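Local atomic coordinates of MDM10 isoform 1 (Saccharomyces cerevisiae, PDB entry 7BTX), a protein that serves in the ERMES complex that tethers the endoplasmic reticulum to mitochondria, and takes part in late assembly steps of the outer-membrane TOM translocase. Residues Q7-F12 against Q166-G171; L269-N272 against H277-S280. One frame throughout, in Å; residues are numbered along the deposited sequence.

Interaction 1: residues Q7-F12 against Q166-G171; sequences QVLRAF and QFMLKG
The Phe12 ring meets the amide of Gln166 obliquely, with CE2 of Phe12 4.2 Å from NE2 of Gln166, while Ala78, Leu81, Lys139 and Ile158 add further contacts to the same side chain. One turn back along the helix, Leu9 is the main point of touch. Its CG stands anti to the backbone N (chi1 167°), and its two methyls are divided between two residues of the strand. CD1 of Leu9 packs on SD of Met168 at 3.6 Å. The sulfur is foremost, and a bend at chi3 (46°) swings CE of Met168 aside along the strand, to the margin of the same methyl, 4.1 Å from CD1 of Leu9. The other methyl, CD2 of Leu9, lies 3.8 Å from NZ of Lys170, whose chain is extended beyond CG and crosses the leucine at about a right angle. Flexible methionine suits a place where an inward strand residue must reach a helix whose axis passes 12.6 Å away. Segments 7-12 and 166-171 thus meet without hydrogen bonds, probably by van der Waals packing, while a weak bond from Tyr13 to Gln166 OE1 gives the helix a polar tie one residue beyond.

Interaction 2: residues L269-N272 against H277-S280; sequences LSWN and HISS
Ser270 and Ser279 join two nearly antiparallel pieces of backbone through a single hydrogen bond, from N of Ser270 to O of Ser279 at 3.1 Å; it is moderately bent, 151° at the hydrogen, and the donor sits 55° out of the carbonyl plane. The same two serines also meet through their side chains, CB of Ser270 lying 3.8 Å from CB of Ser279. Such small side chains allow the two backbones to lie close together. Next to them, Trp271 and Ile278 form the apolar part of the contact. The five-membered ring of the indole does the touching: CD1 of Trp271 is 3.5 Å from CG1 of Ile278, and NE1 of Trp271 is 3.9 Å from that same CG1, the aliphatic branch approaching the ring obliquely. With CG1 anti to its own carbonyl carbon (chi1 -59°), Ile278 sends one branch to the indole and leaves CG2 3.8 Å from O of Ser270. Beta-branching thus serves two neighbours at once. An alanine here would lack both branches and would probably open a gap beside the indole, setting the Trp271 ring freer to swing. Farther from the strands, CB of Asn272 rests 4.0 Å from O of His277, and at the other end of the pair CD1 of Leu269 lies 4.2 Å from OG of Ser280. Outside the pair, the Trp271 carbonyl oxygen accepts a hydrogen bond from Ser249, and Ile278 also touches Leu300. Together the segments flank the turn of the loop that links the antiparallel neighbours 263-269 and 280-284, a hairpin connection consistent with the up-and-down meander of a mitochondrial beta-barrel.

How the interactions relate
Starting at the N terminus, helix 5-16 comes first, and interaction 1 brings it back against strand 165-174, closing a loop of 153 residues that includes several strands of the wall. The chain then passes through strands 179-189 to 263-269 before interaction 2 closes a much shorter loop, with four residues between its segments. The two contacts follow in series, neither nested nor crossed; their centres lie about 28 Å apart and the two contacts do not touch. They differ in kind: the first is buried and ties an N-terminal helix to a strand distant in sequence, whereas the second lies at the surface and joins consecutive strands elsewhere in the wall.

Interaction 1: residues Q7-F12 against Q166-G171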
loop_
_atom_site.group_PDB
_atom_site.type_symbol
_atom_site.label_atom_id
_atom_site.label_comp_id
_atom_site.label_asym_id
_atom_site.label_seq_id
_atom_site.Cartn_x
_atom_site.Cartn_y
_atom_site.Cartn_z
ATOM N N GLN D 7 3.611 -6.336 -30.706
ATOM C CA GLN D 7 2.769 -5.779 -31.758
ATOM C C GLN D 7 3.460 -4.636 -32.483
ATOM O O GLN D 7 3.040 -4.267 -33.582
ATOM C CB GLN D 7 1.421 -5.326 -31.197
ATOM C CG GLN D 7 1.484 -4.515 -29.923
ATOM C CD GLN D 7 0.121 -4.360 -29.273
ATOM O OE1 GLN D 7 -0.907 -4.539 -29.922
ATOM N NE2 GLN D 7 0.105 -4.042 -27.985
ATOM N N VAL D 8 4.502 -4.057 -31.884
ATOM C CA VAL D 8 5.452 -3.262 -32.655
ATOM C C VAL D 8 6.206 -4.162 -33.620
ATOM O O VAL D 8 6.415 -3.815 -34.789
ATOM C CB VAL D 8 6.411 -2.512 -31.707
ATOM C CG1 VAL D 8 7.537 -1.872 -32.471
ATOM C CG2 VAL D 8 5.681 -1.452 -30.932
ATOM N N LEU D 9 6.586 -5.350 -33.149
ATOM C CA LEU D 9 7.375 -6.285 -33.942
ATOM C C LEU D 9 6.570 -6.839 -35.110
ATOM O O LEU D 9 7.080 -6.957 -36.227
ATOM C CB LEU D 9 7.867 -7.410 -33.040
ATOM C CG LEU D 9 8.459 -8.642 -33.694
ATOM C CD1 LEU D 9 9.796 -8.266 -34.213
ATOM C CD2 LEU D 9 8.579 -9.767 -32.697
ATOM N N ARG D 10 5.304 -7.172 -34.874
ATOM C CA ARG D 10 4.478 -7.699 -35.951
ATOM C C ARG D 10 4.057 -6.608 -36.923
ATOM O O ARG D 10 3.708 -6.907 -38.068
ATOM C CB ARG D 10 3.253 -8.406 -35.377
ATOM N N ALA D 11 4.080 -5.346 -36.496
ATOM C CA ALA D 11 3.763 -4.258 -37.413
ATOM C C ALA D 11 4.934 -3.964 -38.336
ATOM O O ALA D 11 4.742 -3.479 -39.456
ATOM C CB ALA D 11 3.374 -3.005 -36.635
ATOM N N PHE D 12 6.154 -4.238 -37.876
ATOM C CA PHE D 12 7.325 -4.068 -38.726
ATOM C C PHE D 12 7.459 -5.222 -39.705
ATOM O O PHE D 12 7.994 -5.054 -40.805
ATOM C CB PHE D 12 8.575 -3.959 -37.864
ATOM C CG PHE D 12 9.805 -3.590 -38.628
ATOM C CD1 PHE D 12 9.936 -2.332 -39.183
ATOM C CD2 PHE D 12 10.834 -4.496 -38.782
ATOM C CE1 PHE D 12 11.065 -1.991 -39.878
ATOM C CE2 PHE D 12 11.964 -4.158 -39.480
ATOM C CZ PHE D 12 12.079 -2.907 -40.026
ATOM N N GLN D 166 17.627 -11.060 -41.289
ATOM C CA GLN D 166 17.244 -10.029 -40.340
ATOM C C GLN D 166 17.995 -10.250 -39.041
ATOM O O GLN D 166 18.327 -11.381 -38.691
ATOM C CB GLN D 166 15.741 -10.045 -40.090
ATOM C CG GLN D 166 15.163 -8.706 -39.770
ATOM C CD GLN D 166 13.705 -8.790 -39.445
ATOM O OE1 GLN D 166 13.323 -9.386 -38.446
ATOM N NE2 GLN D 166 12.874 -8.200 -40.289
ATOM N N PHE D 167 18.262 -9.161 -38.333
ATOM C CA PHE D 167 18.895 -9.212 -37.025
ATOM C C PHE D 167 17.977 -8.536 -36.025
ATOM O O PHE D 167 17.262 -7.597 -36.371
ATOM C CB PHE D 167 20.262 -8.529 -37.038
ATOM C CG PHE D 167 20.948 -8.519 -35.704
ATOM C CD1 PHE D 167 21.454 -9.686 -35.163
ATOM C CD2 PHE D 167 21.074 -7.343 -34.985
ATOM C CE1 PHE D 167 22.077 -9.682 -33.933
ATOM C CE2 PHE D 167 21.697 -7.332 -33.755
ATOM C CZ PHE D 167 22.199 -8.504 -33.230
ATOM N N MET D 168 17.987 -9.018 -34.785
ATOM C CA MET D 168 17.103 -8.484 -33.767
ATOM C C MET D 168 17.784 -8.516 -32.414
ATOM O O MET D 168 18.435 -9.498 -32.070
ATOM C CB MET D 168 15.809 -9.279 -33.686
ATOM C CG MET D 168 14.716 -8.813 -34.601
ATOM S SD MET D 168 13.171 -9.574 -34.114
ATOM C CE MET D 168 13.239 -9.330 -32.348
ATOM N N LEU D 169 17.621 -7.444 -31.654
ATOM C CA LEU D 169 18.033 -7.382 -30.263
ATOM C C LEU D 169 16.803 -7.147 -29.403
ATOM O O LEU D 169 15.835 -6.528 -29.839
ATOM C CB LEU D 169 19.049 -6.267 -30.032
ATOM C CG LEU D 169 20.522 -6.636 -30.123
ATOM C CD1 LEU D 169 21.322 -5.426 -30.516
ATOM C CD2 LEU D 169 20.993 -7.158 -28.794
ATOM N N LYS D 170 16.840 -7.655 -28.173
ATOM C CA LYS D 170 15.690 -7.522 -27.280
ATOM C C LYS D 170 16.220 -7.491 -25.845
ATOM O O LYS D 170 16.471 -8.536 -25.250
ATOM C CB LYS D 170 14.702 -8.649 -27.467
ATOM C CG LYS D 170 13.504 -8.324 -28.323
ATOM C CD LYS D 170 12.742 -9.588 -28.642
ATOM C CE LYS D 170 11.347 -9.299 -29.143
ATOM N NZ LYS D 170 10.686 -10.528 -29.653
ATOM N N GLY D 171 16.367 -6.290 -25.304
ATOM C CA GLY D 171 16.774 -6.130 -23.930
ATOM C C GLY D 171 15.602 -5.873 -23.010
ATOM O O GLY D 171 14.605 -5.258 -23.375
#

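Interaction 2: residues L269-N272 against H277-S280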
loop_
_atom_site.group_PDB
_atom_site.type_symbol
_atom_site.label_atom_id
_atom_site.label_comp_id
_atom_site.label_asym_id
_atom_site.label_seq_id
_atom_site.Cartn_x
_atom_site.Cartn_y
_atom_site.Cartn_z
ATOM N N LEU D 269 0.321 -31.592 -35.264
ATOM C CA LEU D 269 0.954 -32.582 -34.401
ATOM C C LEU D 269 2.230 -32.028 -33.785
ATOM O O LEU D 269 3.206 -31.794 -34.500
ATOM C CB LEU D 269 1.290 -33.855 -35.180
ATOM C CG LEU D 269 0.292 -34.998 -35.380
ATOM C CD1 LEU D 269 -0.100 -35.592 -34.037
ATOM C CD2 LEU D 269 -0.932 -34.582 -36.187
ATOM N N SER D 270 2.255 -31.827 -32.477
ATOM C CA SER D 270 3.472 -31.382 -31.823
ATOM C C SER D 270 4.168 -32.560 -31.152
ATOM O O SER D 270 3.689 -33.694 -31.184
ATOM C CB SER D 270 3.168 -30.279 -30.816
ATOM O OG SER D 270 4.190 -30.193 -29.842
ATOM N N TRP D 271 5.310 -32.285 -30.528
ATOM C CA TRP D 271 6.125 -33.290 -29.858
ATOM C C TRP D 271 7.107 -32.571 -28.949
ATOM O O TRP D 271 7.346 -31.371 -29.098
ATOM C CB TRP D 271 6.872 -34.177 -30.861
ATOM C CG TRP D 271 7.324 -35.493 -30.309
ATOM C CD1 TRP D 271 6.827 -36.136 -29.220
ATOM C CD2 TRP D 271 8.368 -36.325 -30.823
ATOM N NE1 TRP D 271 7.494 -37.315 -29.019
ATOM C CE2 TRP D 271 8.447 -37.455 -29.991
ATOM C CE3 TRP D 271 9.245 -36.223 -31.905
ATOM C CZ2 TRP D 271 9.367 -38.477 -30.206
ATOM C CZ3 TRP D 271 10.157 -37.238 -32.118
ATOM C CH2 TRP D 271 10.211 -38.350 -31.273
ATOM N N ASN D 272 7.664 -33.315 -28.003
ATOM C CA ASN D 272 8.674 -32.831 -27.072
ATOM C C ASN D 272 9.417 -34.038 -26.518
ATOM O O ASN D 272 9.022 -34.573 -25.476
ATOM C CB ASN D 272 8.036 -32.024 -25.944
ATOM C CG ASN D 272 9.018 -31.099 -25.252
ATOM O OD1 ASN D 272 10.164 -31.461 -24.996
ATOM N ND2 ASN D 272 8.564 -29.894 -24.939
ATOM N N HIS D 277 5.809 -35.012 -24.135
ATOM C CA HIS D 277 4.527 -34.317 -24.115
ATOM C C HIS D 277 4.029 -34.110 -25.545
ATOM O O HIS D 277 4.230 -33.070 -26.173
ATOM C CB HIS D 277 4.659 -32.998 -23.370
ATOM C CG HIS D 277 3.368 -32.263 -23.218
ATOM N ND1 HIS D 277 3.060 -31.140 -23.956
ATOM C CD2 HIS D 277 2.300 -32.491 -22.418
ATOM C CE1 HIS D 277 1.860 -30.707 -23.615
ATOM N NE2 HIS D 277 1.377 -31.510 -22.684
ATOM N N ILE D 278 3.355 -35.139 -26.060
ATOM C CA ILE D 278 2.746 -35.036 -27.377
ATOM C C ILE D 278 1.493 -34.185 -27.291
ATOM O O ILE D 278 0.625 -34.404 -26.440
ATOM C CB ILE D 278 2.428 -36.435 -27.929
ATOM C CG1 ILE D 278 3.703 -37.265 -28.029
ATOM C CG2 ILE D 278 1.736 -36.344 -29.279
ATOM C CD1 ILE D 278 3.516 -38.602 -28.705
ATOM N N SER D 279 1.398 -33.196 -28.171
ATOM C CA SER D 279 0.200 -32.392 -28.329
ATOM C C SER D 279 -0.402 -32.644 -29.700
ATOM O O SER D 279 0.229 -33.220 -30.586
ATOM C CB SER D 279 0.496 -30.902 -28.161
ATOM O OG SER D 279 -0.571 -30.133 -28.679
ATOM N N SER D 280 -1.640 -32.199 -29.867
ATOM C CA SER D 280 -2.347 -32.341 -31.128
ATOM C C SER D 280 -3.461 -31.316 -31.169
ATOM O O SER D 280 -4.160 -31.126 -30.172
ATOM C CB SER D 280 -2.912 -33.750 -31.285
ATOM O OG SER D 280 -3.639 -33.869 -32.489
#